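Local coordinates for protein ORF10 (Moritella marina, PDB 6RIW) that probably condenses acyl chains as the 3-oxoacyl-ACP synthase (ketosynthase) and chain length factor didomain of a polyunsaturated fatty acid synthase, at residues D193-V203 against H368-M378; G213-S224 against G260-R270. All blocks are in the same frame, centred on the assembly; numbering follows the deposited sequence.

Overall arrangement
Both contacts belong to the ketosynthase half of the didomain, and their centres lie about 11 Å apart. Along the chain the order is 193-203, 213-224, 260-270, 368-378, which nests interaction 2 inside the loop closed by interaction 1. Helix 198-211 leads through a short turn into strand 217-224, then lies against that strand, with Ser199 touching Ala222. Helix 374-387, the second partner in interaction 1, comes from much later in the sequence. A probable hydrogen bond from Thr371 OG1 to Val223 O, 2.8 Å long, ties the two contacts together. Strand 217-224 of interaction 2 therefore packs against both segments of interaction 1, including the turns that carry the presumed active-site residues.

Interaction 1: residues D193-V203 against H368-M378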
loop_
_atom_site.group_PDB
_atom_site.type_symbol
_atom_site.label_atom_id
_atom_site.label_comp_id
_atom_site.label_asym_id
_atom_site.label_seq_id
_atom_site.Cartn_x
_atom_site.Cartn_y
_atom_site.Cartn_z
ATOM N N ASP A 193 2.866 -2.775 -1.945
ATOM C CA ASP A 193 3.852 -2.004 -1.192
ATOM C C ASP A 193 4.927 -2.975 -0.728
ATOM O O ASP A 193 4.637 -3.922 0.007
ATOM C CB ASP A 193 3.191 -1.285 -0.002
ATOM C CG ASP A 193 4.150 -0.406 0.835
ATOM O OD1 ASP A 193 5.306 -0.116 0.421
ATOM O OD2 ASP A 193 3.702 0.041 1.941
ATOM N N ALA A 194 6.146 -2.760 -1.195
ATOM C CA ALA A 194 7.353 -3.408 -0.691
ATOM C C ALA A 194 8.392 -2.344 -0.336
ATOM O O ALA A 194 9.589 -2.553 -0.520
ATOM C CB ALA A 194 7.922 -4.392 -1.717
ATOM N N ALA A 195 7.929 -1.185 0.142
ATOM C CA ALA A 195 8.758 -0.012 0.488
ATOM C C ALA A 195 9.657 0.302 -0.706
ATOM O O ALA A 195 9.157 0.328 -1.844
ATOM C CB ALA A 195 9.485 -0.253 1.814
ATOM N N CYS A 196 10.969 0.512 -0.501
ATOM C CA CYS A 196 11.888 0.961 -1.543
ATOM C C CYS A 196 12.003 -0.021 -2.705
ATOM O O CYS A 196 12.535 0.341 -3.769
ATOM C CB CYS A 196 13.283 1.216 -0.916
ATOM S SG CYS A 196 13.253 1.703 0.872
ATOM N N ALA A 197 11.537 -1.252 -2.542
ATOM C CA ALA A 197 11.659 -2.248 -3.595
ATOM C C ALA A 197 10.391 -2.397 -4.430
ATOM O O ALA A 197 10.354 -3.256 -5.322
ATOM C CB ALA A 197 12.032 -3.610 -2.984
ATOM N N SER A 198 9.354 -1.587 -4.168
ATOM C CA SER A 198 8.052 -1.812 -4.793
ATOM C C SER A 198 8.105 -1.762 -6.317
ATOM O O SER A 198 7.345 -2.483 -6.971
ATOM C CB SER A 198 7.022 -0.794 -4.298
ATOM O OG SER A 198 6.954 -0.777 -2.889
ATOM N N SER A 199 8.956 -0.909 -6.904
ATOM C CA SER A 199 9.010 -0.826 -8.368
ATOM C C SER A 199 9.465 -2.142 -8.986
ATOM O O SER A 199 8.915 -2.591 -10.004
ATOM C CB SER A 199 9.937 0.308 -8.814
ATOM O OG SER A 199 9.457 1.586 -8.406
ATOM N N CYS A 200 10.478 -2.769 -8.404
ATOM C CA CYS A 200 10.951 -4.022 -8.979
ATOM C C CYS A 200 10.079 -5.199 -8.590
ATOM O O CYS A 200 10.004 -6.171 -9.347
ATOM C CB CYS A 200 12.393 -4.274 -8.575
ATOM S SG CYS A 200 13.457 -2.915 -9.194
ATOM N N TYR A 201 9.429 -5.145 -7.424
ATOM C CA TYR A 201 8.375 -6.119 -7.138
ATOM C C TYR A 201 7.278 -6.072 -8.197
ATOM O O TYR A 201 6.812 -7.117 -8.670
ATOM C CB TYR A 201 7.787 -5.873 -5.748
ATOM C CG TYR A 201 8.554 -6.616 -4.665
ATOM C CD1 TYR A 201 9.872 -6.288 -4.376
ATOM C CD2 TYR A 201 7.959 -7.653 -3.943
ATOM C CE1 TYR A 201 10.590 -6.961 -3.393
ATOM C CE2 TYR A 201 8.669 -8.348 -2.970
ATOM C CZ TYR A 201 9.986 -7.991 -2.703
ATOM O OH TYR A 201 10.707 -8.652 -1.738
ATOM N N SER A 202 6.827 -4.868 -8.558
ATOM C CA SER A 202 5.772 -4.749 -9.564
ATOM C C SER A 202 6.210 -5.315 -10.912
ATOM O O SER A 202 5.438 -6.017 -11.586
ATOM C CB SER A 202 5.354 -3.277 -9.721
ATOM O OG SER A 202 4.852 -2.805 -8.482
ATOM N N VAL A 203 7.436 -5.005 -11.332
ATOM C CA VAL A 203 7.913 -5.505 -12.626
ATOM C C VAL A 203 8.026 -7.029 -12.605
ATOM O O VAL A 203 7.548 -7.720 -13.523
ATOM C CB VAL A 203 9.247 -4.825 -12.998
ATOM C CG1 VAL A 203 9.923 -5.548 -14.181
ATOM C CG2 VAL A 203 8.977 -3.347 -13.325
ATOM N N HIS A 368 15.955 9.595 -3.138
ATOM C CA HIS A 368 15.359 8.265 -2.981
ATOM C C HIS A 368 13.850 8.406 -3.171
ATOM O O HIS A 368 13.156 8.945 -2.304
ATOM C CB HIS A 368 15.722 7.697 -1.606
ATOM C CG HIS A 368 15.128 6.350 -1.304
ATOM N ND1 HIS A 368 14.331 5.662 -2.194
ATOM C CD2 HIS A 368 15.262 5.543 -0.223
ATOM C CE1 HIS A 368 13.967 4.508 -1.660
ATOM N NE2 HIS A 368 14.523 4.408 -0.466
ATOM N N LEU A 369 13.346 7.918 -4.299
ATOM C CA LEU A 369 11.937 8.081 -4.657
ATOM C C LEU A 369 11.004 7.080 -3.956
ATOM O O LEU A 369 9.854 6.913 -4.397
ATOM C CB LEU A 369 11.779 7.980 -6.181
ATOM C CG LEU A 369 11.799 9.289 -6.972
ATOM C CD1 LEU A 369 13.048 10.121 -6.677
ATOM C CD2 LEU A 369 11.616 9.073 -8.490
ATOM N N LEU A 370 11.465 6.390 -2.912
ATOM C CA LEU A 370 10.604 5.566 -2.054
ATOM C C LEU A 370 9.983 4.451 -2.887
ATOM O O LEU A 370 10.728 3.659 -3.491
ATOM C CB LEU A 370 9.616 6.506 -1.362
ATOM C CG LEU A 370 10.239 7.707 -0.631
ATOM C CD1 LEU A 370 9.176 8.602 0.012
ATOM C CD2 LEU A 370 11.243 7.222 0.421
ATOM N N THR A 371 8.649 4.310 -2.929
ATOM C CA THR A 371 8.059 3.209 -3.693
ATOM C C THR A 371 8.412 3.286 -5.169
ATOM O O THR A 371 8.426 2.255 -5.851
ATOM C CB THR A 371 6.545 3.196 -3.495
ATOM O OG1 THR A 371 6.045 4.532 -3.589
ATOM C CG2 THR A 371 6.240 2.666 -2.097
ATOM N N ALA A 372 8.736 4.474 -5.675
ATOM C CA ALA A 372 9.089 4.619 -7.078
ATOM C C ALA A 372 10.591 4.561 -7.327
ATOM O O ALA A 372 11.019 4.832 -8.453
ATOM C CB ALA A 372 8.540 5.945 -7.618
ATOM N N ALA A 373 11.400 4.232 -6.313
ATOM C CA ALA A 373 12.852 4.367 -6.457
ATOM C C ALA A 373 13.408 3.460 -7.543
ATOM O O ALA A 373 14.385 3.820 -8.220
ATOM C CB ALA A 373 13.554 4.074 -5.126
ATOM N N GLY A 374 12.836 2.270 -7.710
ATOM C CA GLY A 374 13.346 1.395 -8.742
ATOM C C GLY A 374 13.082 1.890 -10.149
ATOM O O GLY A 374 13.781 1.471 -11.075
ATOM N N MET A 375 12.084 2.761 -10.339
ATOM C CA MET A 375 11.762 3.193 -11.701
ATOM C C MET A 375 12.922 3.933 -12.369
ATOM O O MET A 375 13.322 3.529 -13.477
ATOM C CB MET A 375 10.476 4.028 -11.704
ATOM C CG MET A 375 9.142 3.249 -11.449
ATOM S SD MET A 375 8.998 1.595 -12.118
ATOM C CE MET A 375 8.791 1.945 -13.850
ATOM N N PRO A 376 13.507 4.993 -11.791
ATOM C CA PRO A 376 14.671 5.605 -12.468
ATOM C C PRO A 376 15.865 4.673 -12.573
ATOM O O PRO A 376 16.620 4.755 -13.553
ATOM C CB PRO A 376 14.989 6.834 -11.598
ATOM C CG PRO A 376 14.388 6.536 -10.261
ATOM C CD PRO A 376 13.157 5.725 -10.553
ATOM N N GLY A 377 16.063 3.795 -11.588
ATOM C CA GLY A 377 17.147 2.826 -11.685
ATOM C C GLY A 377 16.987 1.903 -12.879
ATOM O O GLY A 377 17.910 1.737 -13.684
ATOM N N MET A 378 15.799 1.297 -13.019
ATOM C CA MET A 378 15.562 0.409 -14.155
ATOM C C MET A 378 15.596 1.176 -15.471
ATOM O O MET A 378 16.083 0.661 -16.483
ATOM C CB MET A 378 14.222 -0.320 -14.006
ATOM C CG MET A 378 14.183 -1.335 -12.882
ATOM S SD MET A 378 12.630 -2.274 -12.849
ATOM C CE MET A 378 11.517 -1.039 -12.133
HETATM O O HOH W 1 11.119 0.894 -5.838
#
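The His368 ring presents an edge to Cys196: CB lies in the ring plane and SG sits 85° off the ring normal, 3.3 Å from NE2, while Leu370 CD2 from its own segment lies over the centre of one face. With His331 also touching Cys196, the arrangement is consistent with the Cys-His-His active site of thiolase-fold ketosynthases. His368 CG is anti to the backbone N (chi1 178°), which carries the imidazole out to the cysteine. In segment 193-203, Ala194 CB lies over one face of the Tyr201 ring, and Ala195 N reaches Asp193 OD1 from above the carboxylate plane, closing an Asx turn.

The turn at Ala195 is gripped by Ser198, whose OG accepts from Ala194 N at 2.7 Å and donates to Ala195 O, also at 2.7 Å; across the contact OG abuts Thr371 CG2. With an alanine at Ser198, the Ala194 amide would probably lose its acceptor and a gap would open beside the Thr371 methyl.

Farther along the helix, Met378 CE meets Val203 CG2 at 3.6 Å as the two side chains slide past each other in opposite directions. Gly374 lets the helices approach: a CB there would fall 2.8 Å from Ser199 CB. Water 1 joins Cys196 O, Ser199 N, Thr371 O and Gly374 N, and Ser199 OG donates to Thr371 O at 2.8 Å, in the carbonyl plane on a lone pair.

Interaction 2: residues G213-S224 against G260-R270; sequences GKANMMLAGAVS and GEGAGMMVLKR
Arg270 grips the turn before strand 217-224 with two separate N-H groups. NH1 donates to Asn216 OD1 at 2.8 Å, and at 168° the bond is nearly straight; the amide and guanidinium planes stand 88° apart; OD1 lies in the guanidinium plane, whereas NH1 comes in from above the amide plane, not on a lone pair. NH2 takes Ala215 O, 2.9 Å away, in the plane of that carbonyl. Water 2 sits 3.3 Å above one guanidinium face and bridges Asn216 O to Arg270 N.

From here the strands run antiparallel. The hydrogen-bonded pairs Met218-Leu268, Ala220-Met266, Ala222-Gly264 and Ser224-Gly262 each exchange two backbone N-H...O bonds, with N to O distances of 2.8 to 3.1 Å. On the face bearing Leu219, Met265 and Val267, Leu219 CD2 touches Val267 CG2 at 3.6 Å and Met265 CG at 3.8 Å; Leu219 lies alongside the valine but crosses the methionine at about a right angle. Met265 leaves its backbone with CG anti to N (chi1 -166°), then bends twice, laying SD 3.5 Å from Ala220 C. A CB on Gly221 would clash with Gly264 O and with the Met265 sulfur, so the absence of a side chain there lets the strands and the sulfur pack this closely.

Further out, Asp273 forms a salt bridge with Arg270 NH1, and Leu210 O accepts from NH2. Helix 88-104 packs on Leu219 and Met265, whereas helix 198-211 lies against Met218, Ala220, Ala222 and Leu268 on the other face. Strand 115-120 pairs with 217-224, and strand 4-12 with 259-270. This antiparallel pair, with helices on both faces, is part of the layered alpha/beta architecture of the thiolase fold in beta-ketoacyl synthases.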
loop_
_atom_site.group_PDB
_atom_site.type_symbol
_atom_site.label_atom_id
_atom_site.label_comp_id
_atom_site.label_asym_id
_atom_site.label_seq_id
_atom_site.Cartn_x
_atom_site.Cartn_y
_atom_site.Cartn_z
ATOM N N GLY A 213 0.281 -16.638 -18.478
ATOM C CA GLY A 213 -0.794 -16.353 -19.404
ATOM C C GLY A 213 -2.000 -15.672 -18.794
ATOM O O GLY A 213 -3.058 -15.623 -19.432
ATOM N N LYS A 214 -1.885 -15.145 -17.573
ATOM C CA LYS A 214 -2.967 -14.342 -17.014
ATOM C C LYS A 214 -3.176 -13.056 -17.799
ATOM O O LYS A 214 -4.260 -12.463 -17.716
ATOM C CB LYS A 214 -2.687 -14.045 -15.535
ATOM C CG LYS A 214 -2.928 -15.270 -14.629
ATOM C CD LYS A 214 -3.188 -14.901 -13.149
ATOM C CE LYS A 214 -3.549 -16.149 -12.309
ATOM N NZ LYS A 214 -2.524 -17.295 -12.337
ATOM N N ALA A 215 -2.179 -12.644 -18.584
ATOM C CA ALA A 215 -2.261 -11.465 -19.428
ATOM C C ALA A 215 -1.358 -11.677 -20.636
ATOM O O ALA A 215 -0.471 -12.536 -20.619
ATOM C CB ALA A 215 -1.832 -10.198 -18.665
ATOM N N ASN A 216 -1.601 -10.884 -21.685
ATOM C CA ASN A 216 -0.737 -10.840 -22.863
ATOM C C ASN A 216 0.075 -9.559 -22.946
ATOM O O ASN A 216 0.990 -9.470 -23.770
ATOM C CB ASN A 216 -1.566 -11.013 -24.142
ATOM C CG ASN A 216 -2.256 -12.363 -24.199
ATOM O OD1 ASN A 216 -1.747 -13.361 -23.675
ATOM N ND2 ASN A 216 -3.434 -12.396 -24.808
ATOM N N MET A 217 -0.227 -8.582 -22.096
ATOM C CA MET A 217 0.556 -7.375 -21.930
ATOM C C MET A 217 0.387 -6.961 -20.477
ATOM O O MET A 217 -0.656 -7.232 -19.868
ATOM C CB MET A 217 0.075 -6.269 -22.890
ATOM C CG MET A 217 0.938 -5.013 -22.939
ATOM S SD MET A 217 0.334 -3.829 -24.188
ATOM C CE MET A 217 -1.084 -4.704 -24.867
ATOM N N MET A 218 1.426 -6.348 -19.909
ATOM C CA MET A 218 1.316 -5.821 -18.552
ATOM C C MET A 218 1.929 -4.430 -18.464
ATOM O O MET A 218 3.005 -4.178 -19.019
ATOM C CB MET A 218 2.009 -6.732 -17.516
ATOM C CG MET A 218 1.281 -8.037 -17.212
ATOM S SD MET A 218 -0.337 -7.820 -16.448
ATOM C CE MET A 218 0.129 -7.123 -14.833
ATOM N N LEU A 219 1.253 -3.539 -17.739
ATOM C CA LEU A 219 1.861 -2.309 -17.236
ATOM C C LEU A 219 2.443 -2.580 -15.853
ATOM O O LEU A 219 1.797 -3.216 -15.008
ATOM C CB LEU A 219 0.827 -1.184 -17.148
ATOM C CG LEU A 219 0.339 -0.520 -18.436
ATOM C CD1 LEU A 219 -0.764 0.465 -18.111
ATOM C CD2 LEU A 219 1.468 0.198 -19.120
ATOM N N ALA A 220 3.670 -2.138 -15.631
ATOM C CA ALA A 220 4.273 -2.263 -14.314
ATOM C C ALA A 220 4.978 -0.958 -13.983
ATOM O O ALA A 220 5.748 -0.430 -14.789
ATOM C CB ALA A 220 5.259 -3.438 -14.233
ATOM N N GLY A 221 4.741 -0.457 -12.789
ATOM C CA GLY A 221 5.287 0.832 -12.445
ATOM C C GLY A 221 5.045 1.123 -10.986
ATOM O O GLY A 221 4.704 0.224 -10.215
ATOM N N ALA A 222 5.231 2.390 -10.619
ATOM C CA ALA A 222 5.072 2.803 -9.229
ATOM C C ALA A 222 4.892 4.310 -9.163
ATOM O O ALA A 222 5.232 5.040 -10.096
ATOM C CB ALA A 222 6.268 2.381 -8.371
ATOM N N VAL A 223 4.382 4.764 -8.023
ATOM C CA VAL A 223 4.141 6.176 -7.760
ATOM C C VAL A 223 4.468 6.407 -6.295
ATOM O O VAL A 223 4.239 5.531 -5.446
ATOM C CB VAL A 223 2.693 6.592 -8.118
ATOM C CG1 VAL A 223 1.682 5.795 -7.288
ATOM C CG2 VAL A 223 2.481 8.095 -7.895
ATOM N N SER A 224 5.104 7.544 -6.025
ATOM C CA SER A 224 5.430 8.014 -4.685
ATOM C C SER A 224 4.920 9.450 -4.640
ATOM O O SER A 224 5.549 10.354 -5.206
ATOM C CB SER A 224 6.943 7.925 -4.434
ATOM O OG SER A 224 7.348 8.722 -3.333
ATOM N N GLY A 260 12.184 11.591 -2.027
ATOM C CA GLY A 260 11.752 12.125 -3.305
ATOM C C GLY A 260 10.385 11.584 -3.677
ATOM O O GLY A 260 9.800 10.761 -2.968
ATOM N N GLU A 261 9.881 12.063 -4.807
ATOM C CA GLU A 261 8.549 11.716 -5.272
ATOM C C GLU A 261 8.585 11.594 -6.790
ATOM O O GLU A 261 9.548 12.009 -7.443
ATOM C CB GLU A 261 7.525 12.771 -4.817
ATOM C CG GLU A 261 7.967 14.179 -5.148
ATOM C CD GLU A 261 6.952 15.249 -4.739
ATOM O OE1 GLU A 261 6.183 15.032 -3.769
ATOM O OE2 GLU A 261 6.918 16.317 -5.405
ATOM N N GLY A 262 7.541 10.996 -7.351
ATOM C CA GLY A 262 7.423 10.874 -8.789
ATOM C C GLY A 262 6.750 9.564 -9.149
ATOM O O GLY A 262 6.154 8.906 -8.299
ATOM N N ALA A 263 6.884 9.185 -10.428
ATOM C CA ALA A 263 6.182 8.019 -10.949
ATOM C C ALA A 263 6.905 7.495 -12.180
ATOM O O ALA A 263 7.626 8.231 -12.856
ATOM C CB ALA A 263 4.724 8.343 -11.306
ATOM N N GLY A 264 6.708 6.206 -12.451
ATOM C CA GLY A 264 7.232 5.605 -13.664
ATOM C C GLY A 264 6.353 4.455 -14.107
ATOM O O GLY A 264 5.635 3.853 -13.305
ATOM N N MET A 265 6.417 4.145 -15.397
ATOM C CA MET A 265 5.640 3.022 -15.909
ATOM C C MET A 265 6.379 2.359 -17.065
ATOM O O MET A 265 6.975 3.042 -17.896
ATOM C CB MET A 265 4.248 3.481 -16.375
ATOM C CG MET A 265 3.251 2.346 -16.598
ATOM S SD MET A 265 2.719 1.460 -15.097
ATOM C CE MET A 265 2.021 2.807 -14.094
ATOM N N MET A 266 6.300 1.030 -17.131
ATOM C CA MET A 266 6.837 0.273 -18.257
ATOM C C MET A 266 5.764 -0.645 -18.828
ATOM O O MET A 266 4.883 -1.118 -18.101
ATOM C CB MET A 266 8.023 -0.561 -17.826
ATOM C CG MET A 266 9.332 0.193 -17.719
ATOM S SD MET A 266 10.393 -0.693 -16.552
ATOM C CE MET A 266 9.814 -2.353 -16.855
ATOM N N VAL A 267 5.855 -0.917 -20.132
ATOM C CA VAL A 267 4.953 -1.836 -20.828
ATOM C C VAL A 267 5.734 -3.100 -21.162
ATOM O O VAL A 267 6.800 -3.020 -21.788
ATOM C CB VAL A 267 4.371 -1.215 -22.116
ATOM C CG1 VAL A 267 3.351 -2.171 -22.725
ATOM C CG2 VAL A 267 3.769 0.142 -21.852
ATOM N N LEU A 268 5.215 -4.261 -20.739
ATOM C CA LEU A 268 5.897 -5.545 -20.857
ATOM C C LEU A 268 5.115 -6.527 -21.720
ATOM O O LEU A 268 3.891 -6.644 -21.597
ATOM C CB LEU A 268 6.113 -6.191 -19.482
ATOM C CG LEU A 268 6.763 -5.336 -18.400
ATOM C CD1 LEU A 268 6.910 -6.128 -17.109
ATOM C CD2 LEU A 268 8.123 -4.838 -18.877
ATOM N N LYS A 269 5.834 -7.282 -22.555
ATOM C CA LYS A 269 5.242 -8.381 -23.312
ATOM C C LYS A 269 6.228 -9.539 -23.348
ATOM O O LYS A 269 7.436 -9.343 -23.194
ATOM C CB LYS A 269 4.881 -7.963 -24.759
ATOM C CG LYS A 269 3.674 -7.013 -24.863
ATOM C CD LYS A 269 3.559 -6.407 -26.274
ATOM C CE LYS A 269 3.182 -7.456 -27.321
ATOM N NZ LYS A 269 2.637 -6.824 -28.575
ATOM N N ARG A 270 5.709 -10.756 -23.517
ATOM C CA ARG A 270 6.591 -11.880 -23.807
ATOM C C ARG A 270 7.355 -11.575 -25.098
ATOM O O ARG A 270 6.800 -11.006 -26.039
ATOM C CB ARG A 270 5.776 -13.185 -23.930
ATOM C CG ARG A 270 5.108 -13.622 -22.610
ATOM C CD ARG A 270 4.214 -14.861 -22.755
ATOM N NE ARG A 270 3.110 -14.600 -23.668
ATOM C CZ ARG A 270 1.894 -14.219 -23.292
ATOM N NH1 ARG A 270 0.963 -13.967 -24.203
ATOM N NH2 ARG A 270 1.599 -14.075 -22.007
HETATM O O HOH W 2 3.009 -11.110 -24.280
#